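Local coordinates for uncharacterized protein (Methylibium petroleiphilum, PDB 3PL0), which belongs to a cupin-fold family of 2-oxoglutarate- and iron-dependent type and probably acts as a dioxygenase, at residues Asp44-Tyr49 and Pro118-Leu123; Ala54-Leu59 and His64-Arg69; Ala89-Thr94 and Gly249-Ala254. All coordinates share one frame; numbering follows the deposited sequence. Where two conformers were deposited one is given.

Interaction 1. Residues Asp44-Tyr49 and Pro118-Leu123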
# COMPACT_ATOMS: atom_id res chain seq x y z
N ASP A 44 -0.87 15.12 -6.49
CA ASP A 44 0.35 15.77 -5.98
C ASP A 44 0.12 16.58 -4.70
O ASP A 44 1.05 16.76 -3.92
CB ASP A 44 1.03 16.62 -7.04
CG ASP A 44 1.78 15.77 -8.09
OD1 ASP A 44 2.08 14.58 -7.84
OD2 ASP A 44 2.01 16.29 -9.18
N MSE A 45 -1.13 17.02 -4.48
CA MSE A 45 -1.51 17.73 -3.25
C MSE A 45 -1.20 16.94 -1.98
O MSE A 45 -1.07 17.53 -0.90
CB MSE A 45 -3.01 18.06 -3.29
CG MSE A 45 -3.39 19.07 -4.38
SE MSE A 45 -2.49 20.81 -4.19
CE MSE A 45 -3.13 21.29 -2.41
N MSE A 46 -1.08 15.63 -2.11
CA MSE A 46 -0.84 14.76 -0.99
C MSE A 46 0.63 14.67 -0.63
O MSE A 46 0.96 14.30 0.48
CB MSE A 46 -1.34 13.34 -1.31
CG MSE A 46 -2.88 13.20 -1.35
SE MSE A 46 -3.45 11.46 -2.08
CE MSE A 46 -2.18 10.49 -1.16
N LEU A 47 1.50 14.99 -1.58
CA LEU A 47 2.94 14.80 -1.37
C LEU A 47 3.55 15.54 -0.15
O LEU A 47 4.40 14.99 0.54
CB LEU A 47 3.71 15.16 -2.64
CG LEU A 47 3.43 14.38 -3.91
CD1 LEU A 47 4.05 15.07 -5.16
CD2 LEU A 47 3.95 12.96 -3.76
N PRO A 48 3.11 16.77 0.15
CA PRO A 48 3.77 17.37 1.31
C PRO A 48 3.59 16.64 2.65
O PRO A 48 4.43 16.84 3.58
CB PRO A 48 3.19 18.78 1.36
CG PRO A 48 2.75 19.06 -0.05
CD PRO A 48 2.35 17.76 -0.64
N TYR A 49 2.57 15.79 2.78
CA TYR A 49 2.33 15.07 4.03
C TYR A 49 3.37 14.01 4.29
O TYR A 49 3.62 13.68 5.43
CB TYR A 49 0.90 14.48 4.07
CG TYR A 49 -0.10 15.61 4.00
CD1 TYR A 49 -0.39 16.37 5.12
CD2 TYR A 49 -0.66 15.99 2.78
CE1 TYR A 49 -1.27 17.45 5.05
CE2 TYR A 49 -1.52 17.05 2.68
CZ TYR A 49 -1.82 17.79 3.84
OH TYR A 49 -2.70 18.85 3.74
N PRO A 118 -9.66 16.12 -2.51
CA PRO A 118 -10.49 15.40 -3.44
C PRO A 118 -9.83 14.14 -3.94
O PRO A 118 -10.51 13.12 -4.05
CB PRO A 118 -10.72 16.42 -4.57
CG PRO A 118 -10.60 17.73 -3.90
CD PRO A 118 -9.60 17.56 -2.83
N SER A 119 -8.52 14.17 -4.18
CA SER A 119 -7.83 13.01 -4.69
C SER A 119 -7.82 11.85 -3.69
O SER A 119 -7.79 10.69 -4.09
CB SER A 119 -6.38 13.37 -5.07
OG SER A 119 -5.66 13.89 -3.96
N TRP A 120 -7.79 12.16 -2.41
CA TRP A 120 -7.80 11.11 -1.38
C TRP A 120 -9.05 10.23 -1.50
O TRP A 120 -8.94 9.01 -1.67
CB TRP A 120 -7.70 11.70 0.03
CG TRP A 120 -7.66 10.64 1.12
CD1 TRP A 120 -8.70 10.22 1.92
CD2 TRP A 120 -6.54 9.81 1.47
NE1 TRP A 120 -8.28 9.20 2.76
CE2 TRP A 120 -6.95 8.94 2.50
CE3 TRP A 120 -5.21 9.75 1.03
CZ2 TRP A 120 -6.09 8.02 3.10
CZ3 TRP A 120 -4.34 8.83 1.62
CH2 TRP A 120 -4.79 7.96 2.63
N SER A 121 -10.23 10.85 -1.45
CA SER A 121 -11.48 10.09 -1.65
C SER A 121 -11.56 9.41 -3.03
O SER A 121 -11.97 8.26 -3.10
CB SER A 121 -12.71 10.96 -1.43
OG SER A 121 -12.84 11.28 -0.06
N ALA A 122 -11.15 10.09 -4.08
CA ALA A 122 -11.19 9.54 -5.43
C ALA A 122 -10.37 8.24 -5.49
O ALA A 122 -10.83 7.23 -6.04
CB ALA A 122 -10.67 10.58 -6.47
N LEU A 123 -9.20 8.28 -4.86
CA LEU A 123 -8.31 7.13 -4.78
C LEU A 123 -8.98 5.97 -4.03
O LEU A 123 -9.16 4.91 -4.59
CB LEU A 123 -7.02 7.50 -4.06
CG LEU A 123 -5.93 6.40 -4.01
CD1 LEU A 123 -5.50 5.93 -5.47
CD2 LEU A 123 -4.76 6.86 -3.19
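Met46, a selenomethionine, reaches across from the turn at Asp44-Tyr49 to the first winding of helix 118-134, and its side chain makes nearly the whole contact. CG stands anti to the carbonyl carbon (chi1 -72°) and SE follows in an extended line; the chain then bends at the last torsion (chi3 42°) and swings the methyl group against the indole of Trp120. CE lies 3.8 Å from Trp120 CE3 and about as near to CZ3, so the methyl meets the benzo edge close to the ring plane and not a face. SE sits at the same edge, 5.3 Å from the centroid of the six-membered ring and 85° off its normal, an edge-on Met-aromatic contact in which the two side chains cross at about a right angle. Ser119 also flanks the selenium, with OG 3.8 Å from Met46 SE. That hydroxyl takes no hydrogen bond from the turn: its partner is the carbonyl of Ala42, within helix 40-44, just ahead of the turn. Met46, Ser119 and Trp120 are all buried, and Leu117 also packs on the selenomethionine.

The rest of the interface is much looser. Met45, also a selenomethionine, comes no nearer than 5.0 Å (Met45 CB to Ser119 OG) before its chain turns off along an exposed flank, where Pro118 forms the exposed start of the helix. The backbones keep apart, with 7.9 Å between Met46 CA and Trp120 CA, and no hydrogen bond joins them. The turn holds its own shape through Leu47 N to Asp44 O, 3.0 Å, a type I beta turn. Beyond the indole lie Phe73 and Leu241, on strands 65-77 and 237-246: the contact is typical of helix-and-loop packing against the outside of a cupin double-stranded beta-helix.

Interaction 2. Residues Ala54-Leu59 and His64-Arg69; sequences APDLHL and HYRYRR
Asp56 OD2 takes three N-H groups from Arg66 and Arg68, a salt-bridge network toward the loop end of the antiparallel hairpin formed by strands 54-55 and 65-77. Arg66 grips it side-on, with NE at 2.8 Å and NH2 at 3.0 Å from Asp56 OD2, the oxygen lying in the guanidinium plane. The chain of Arg66 bends at chi3 (70°) to bring this edge round. Arg68 NH1 adds a third bond to Asp56 OD2, 3.1 Å long, from above the carboxylate plane, and its guanidinium is turned 65° from that plane. The other carboxylate oxygen, Asp56 OD1, accepts from His58 N and closes an Asx turn. Were Asp56 replaced by an alanine, the guanidinium groups of Arg66 and Arg68 would probably lose their shared counter-charge, and the turn at His58 its side-chain bond.

Backbone bonds carry the pairing: Asp56 N to Arg66 O, and the reciprocal pair between Ala54 and Arg68. Strand 141-152 continues the sheet beyond, pairing Tyr67 with Arg150, while Phe107 makes a cation-pi contact with Arg68. Packing is lighter. Leu59 CD1 touches Arg66 NH2, and Pro55 lies against Tyr67, whose OH bonds to Glu154. At this non-hydrogen-bonded pair Tyr67 CD2 comes within 3.6 Å of Pro55 CA, and Tyr67 CA makes a bent CA-H...O contact with Ala54 O, 3.2 Å.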
# COMPACT_ATOMS: atom_id res chain seq x y z
N ALA A 54 5.16 10.47 11.33
CA ALA A 54 5.70 10.29 12.68
C ALA A 54 6.69 9.14 12.74
O ALA A 54 6.54 8.13 12.06
CB ALA A 54 4.59 10.07 13.65
N PRO A 55 7.73 9.27 13.59
CA PRO A 55 8.70 8.18 13.67
C PRO A 55 7.99 6.98 14.24
O PRO A 55 7.15 7.15 15.13
CB PRO A 55 9.77 8.70 14.63
CG PRO A 55 9.13 9.86 15.35
CD PRO A 55 8.05 10.40 14.48
N ASP A 56 8.28 5.79 13.70
CA ASP A 56 7.78 4.54 14.22
C ASP A 56 8.89 3.98 15.10
O ASP A 56 9.84 3.40 14.61
CB ASP A 56 7.44 3.56 13.07
CG ASP A 56 7.07 2.14 13.55
OD1 ASP A 56 7.08 1.88 14.77
OD2 ASP A 56 6.78 1.26 12.68
N LEU A 57 8.75 4.17 16.40
CA LEU A 57 9.78 3.77 17.33
C LEU A 57 9.51 2.40 17.94
O LEU A 57 10.13 2.04 18.92
CB LEU A 57 9.91 4.84 18.41
CG LEU A 57 10.19 6.26 17.87
CD1 LEU A 57 10.06 7.30 18.95
CD2 LEU A 57 11.56 6.35 17.19
N HIS A 58 8.62 1.61 17.34
CA HIS A 58 8.19 0.35 17.97
C HIS A 58 9.29 -0.72 17.83
O HIS A 58 9.63 -1.37 18.80
CB HIS A 58 6.83 -0.16 17.42
CG HIS A 58 5.64 0.72 17.77
ND1 HIS A 58 5.14 0.83 19.06
CD2 HIS A 58 4.82 1.46 16.99
CE1 HIS A 58 4.08 1.62 19.06
NE2 HIS A 58 3.86 2.02 17.81
N LEU A 59 9.84 -0.90 16.65
CA LEU A 59 10.91 -1.89 16.46
C LEU A 59 12.29 -1.31 16.79
O LEU A 59 12.56 -0.10 16.67
CB LEU A 59 10.91 -2.44 15.02
CG LEU A 59 9.88 -3.55 14.70
CD1 LEU A 59 9.85 -3.93 13.20
CD2 LEU A 59 10.16 -4.82 15.56
N HIS A 64 16.37 0.28 8.62
CA HIS A 64 16.28 1.65 8.21
C HIS A 64 15.16 2.30 8.98
O HIS A 64 14.14 1.66 9.33
CB HIS A 64 16.00 1.79 6.71
CG HIS A 64 17.20 1.56 5.85
ND1 HIS A 64 17.15 0.82 4.68
CD2 HIS A 64 18.50 1.88 6.03
CE1 HIS A 64 18.36 0.77 4.14
NE2 HIS A 64 19.20 1.38 4.96
N TYR A 65 15.34 3.59 9.21
CA TYR A 65 14.38 4.37 9.95
C TYR A 65 13.06 4.47 9.23
O TYR A 65 13.01 4.82 8.01
CB TYR A 65 14.90 5.79 10.15
CG TYR A 65 16.09 5.95 11.07
CD1 TYR A 65 16.61 4.90 11.80
CD2 TYR A 65 16.68 7.20 11.22
CE1 TYR A 65 17.73 5.07 12.65
CE2 TYR A 65 17.79 7.38 12.07
CZ TYR A 65 18.30 6.33 12.77
OH TYR A 65 19.39 6.54 13.61
N ARG A 66 12.00 4.22 9.98
CA ARG A 66 10.63 4.21 9.45
C ARG A 66 9.77 5.32 10.05
O ARG A 66 9.74 5.51 11.24
CB ARG A 66 10.00 2.85 9.72
CG ARG A 66 8.59 2.72 9.10
CD ARG A 66 8.20 1.29 8.91
NE ARG A 66 7.96 0.63 10.19
CZ ARG A 66 8.24 -0.65 10.42
NH1 ARG A 66 8.79 -1.39 9.47
NH2 ARG A 66 7.99 -1.21 11.61
N TYR A 67 9.11 6.07 9.18
CA TYR A 67 8.09 7.02 9.54
C TYR A 67 6.76 6.64 8.92
O TYR A 67 6.70 6.16 7.77
CB TYR A 67 8.49 8.40 9.04
CG TYR A 67 9.86 8.84 9.51
CD1 TYR A 67 11.02 8.42 8.85
CD2 TYR A 67 10.00 9.65 10.62
CE1 TYR A 67 12.27 8.80 9.28
CE2 TYR A 67 11.26 10.04 11.04
CZ TYR A 67 12.38 9.63 10.37
OH TYR A 67 13.62 10.01 10.84
N ARG A 68 5.69 6.93 9.64
CA ARG A 68 4.36 6.56 9.19
C ARG A 68 3.28 7.30 9.94
O ARG A 68 3.52 8.02 10.92
CB ARG A 68 4.14 5.06 9.38
CG ARG A 68 4.05 4.65 10.86
CD ARG A 68 4.33 3.22 11.09
NE ARG A 68 3.27 2.36 10.55
CZ ARG A 68 3.35 1.04 10.46
NH1 ARG A 68 4.43 0.39 10.89
NH2 ARG A 68 2.34 0.36 9.93
N ARG A 69 2.08 7.12 9.43
CA ARG A 69 0.84 7.48 10.09
C ARG A 69 -0.18 6.46 9.63
O ARG A 69 0.13 5.63 8.76
CB ARG A 69 0.40 8.88 9.70
CG ARG A 69 1.19 10.00 10.36
CD ARG A 69 0.66 11.32 9.91
NE ARG A 69 1.48 12.37 10.49
CZ ARG A 69 1.44 12.76 11.76
NH1 ARG A 69 0.56 12.28 12.63
NH2 ARG A 69 2.30 13.68 12.15

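Interaction 3. Residues Ala89-Thr94 and Gly249-Ala254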
# COMPACT_ATOMS: atom_id res chain seq x y z
N ALA A 89 -6.20 0.85 16.61
CA ALA A 89 -4.94 0.16 16.54
C ALA A 89 -4.86 -0.77 15.34
O ALA A 89 -5.88 -1.22 14.80
CB ALA A 89 -4.72 -0.63 17.82
N HIS A 90 -3.63 -1.08 14.95
CA HIS A 90 -3.39 -1.96 13.86
C HIS A 90 -2.96 -3.30 14.47
O HIS A 90 -2.06 -3.31 15.29
CB HIS A 90 -2.31 -1.38 12.92
CG HIS A 90 -1.93 -2.32 11.83
ND1 HIS A 90 -2.79 -2.67 10.81
CD2 HIS A 90 -0.82 -3.06 11.65
CE1 HIS A 90 -2.21 -3.57 10.03
NE2 HIS A 90 -1.01 -3.82 10.51
N TRP A 91 -3.60 -4.41 14.08
CA TRP A 91 -3.32 -5.73 14.62
C TRP A 91 -2.21 -6.44 13.85
O TRP A 91 -2.22 -6.46 12.63
CB TRP A 91 -4.61 -6.61 14.61
CG TRP A 91 -4.60 -7.82 15.56
CD1 TRP A 91 -3.99 -7.88 16.77
CD2 TRP A 91 -5.23 -9.11 15.36
NE1 TRP A 91 -4.17 -9.12 17.33
CE2 TRP A 91 -4.93 -9.89 16.49
CE3 TRP A 91 -5.98 -9.68 14.32
CZ2 TRP A 91 -5.40 -11.23 16.64
CZ3 TRP A 91 -6.46 -11.00 14.47
CH2 TRP A 91 -6.16 -11.76 15.63
N GLN A 92 -1.29 -7.06 14.57
CA GLN A 92 -0.13 -7.76 13.99
C GLN A 92 0.05 -9.12 14.72
O GLN A 92 1.06 -9.33 15.44
CB GLN A 92 1.15 -6.90 14.14
CG GLN A 92 1.32 -5.82 13.09
CD GLN A 92 2.31 -4.69 13.49
OE1 GLN A 92 2.15 -3.55 13.07
NE2 GLN A 92 3.29 -5.02 14.32
N PRO A 93 -0.92 -10.05 14.55
CA PRO A 93 -0.77 -11.38 15.14
C PRO A 93 0.36 -12.08 14.41
O PRO A 93 0.68 -11.68 13.29
CB PRO A 93 -2.09 -12.03 14.81
CG PRO A 93 -2.58 -11.29 13.53
CD PRO A 93 -2.16 -9.89 13.78
N THR A 94 0.97 -13.11 15.00
CA THR A 94 2.07 -13.79 14.30
C THR A 94 1.52 -14.65 13.17
O THR A 94 2.31 -15.11 12.33
CB THR A 94 2.94 -14.73 15.21
OG1 THR A 94 2.17 -15.85 15.67
CG2 THR A 94 3.55 -13.98 16.40
N GLY A 249 -14.86 -6.90 8.53
CA GLY A 249 -14.42 -5.89 9.48
C GLY A 249 -12.94 -5.65 9.30
O GLY A 249 -12.27 -6.31 8.48
N PHE A 250 -12.40 -4.76 10.11
CA PHE A 250 -10.94 -4.63 10.21
C PHE A 250 -10.35 -5.89 10.83
O PHE A 250 -11.01 -6.53 11.65
CB PHE A 250 -10.57 -3.43 11.07
CG PHE A 250 -11.04 -2.16 10.53
CD1 PHE A 250 -10.41 -1.60 9.42
CD2 PHE A 250 -12.11 -1.51 11.08
CE1 PHE A 250 -10.84 -0.40 8.91
CE2 PHE A 250 -12.53 -0.31 10.57
CZ PHE A 250 -11.90 0.24 9.46
N GLN A 251 -9.13 -6.25 10.43
CA GLN A 251 -8.39 -7.29 11.14
C GLN A 251 -8.32 -6.84 12.59
O GLN A 251 -7.92 -5.70 12.88
CB GLN A 251 -6.95 -7.47 10.59
CG GLN A 251 -6.73 -8.60 9.58
CD GLN A 251 -6.73 -9.99 10.20
OE1 GLN A 251 -6.86 -10.13 11.41
NE2 GLN A 251 -6.59 -11.03 9.35
N ALA A 252 -8.74 -7.71 13.50
CA ALA A 252 -8.72 -7.39 14.91
C ALA A 252 -8.93 -8.65 15.75
O ALA A 252 -9.60 -9.60 15.32
CB ALA A 252 -9.78 -6.31 15.25
N PRO A 253 -8.34 -8.67 16.95
CA PRO A 253 -8.64 -9.76 17.89
C PRO A 253 -10.12 -9.78 18.23
O PRO A 253 -10.77 -8.72 18.22
CB PRO A 253 -7.81 -9.40 19.13
CG PRO A 253 -7.71 -7.92 19.07
CD PRO A 253 -7.64 -7.55 17.61
N ALA A 254 -10.64 -10.98 18.45
CA ALA A 254 -12.03 -11.21 18.83
C ALA A 254 -12.27 -10.66 20.23
O ALA A 254 -11.46 -10.85 21.16
CB ALA A 254 -12.38 -12.72 18.76
OXT ALA A 254 -13.28 -9.99 20.45
O HOH W 1 -5.76 -4.50 11.78
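Trp91 is the side chain on which the C-terminal tail, Gly249-Ala254, comes to rest. The tail first meets the strand residue at Gln251. Its chain bends at chi2 (-74°) and carries OE1 to the benzo edge of the indole, 3.1 Å from Trp91 CE3 and near the ring plane, with the amide turned 40° from it. This oxygen faces ring C-H groups, while the amide's NE2 bonds to the carbonyl of Gly169. The backbone carbonyl of Gln251 is tied to the strand through a water, which donates to Gln251 O (2.7 Å) and accepts from Trp91 N (3.2 Å).

At Ala252 the chain passes on to the face of the indole: Ala252 C lies 3.4 Å above the plane, toward the rim, while the methyl group points away. Pro253 follows, with its N over the ring centre. Its CD stands 3.5 Å from the centroid of the five-membered ring, only 5° off the normal, a CH-pi contact square on the face. Pro93 CD lies on the opposite face, toward the rim, so prolines of both segments flank the indole.

Indole NE1 bonds to the carbonyl of Gly101, fixing the ring's polar edge. Around the contact, strand 90-92 pairs antiparallel with strand 103-105, whose Glu104 touches both Trp91 and Pro253, and the backbone of Ala254 bonds to Leu99. The tail that leaves strand 237-246 of the main sheet is thereby laid along this small two-stranded sheet.

Overall arrangement
All three contacts lie 14 to 17 Å from the centre of the chain, around the cupin core rather than at its middle. Interactions 1 and 2 have centres 21 Å apart, interactions 2 and 3 19 Å, and 1 and 3 27 Å; none touches another. Along the sequence, interaction 2 is a local hairpin falling between the two segments of interaction 1, whereas interactions 1 and 3 interleave, 249-254 coming last. The main antiparallel sheet relates them: strand 65-77 belongs to interaction 2, the helix of interaction 1 packs on strand 237-246, and the tail of interaction 3 leaves that same strand. Helix, hairpin and C terminus are thus each attached to one curled framework.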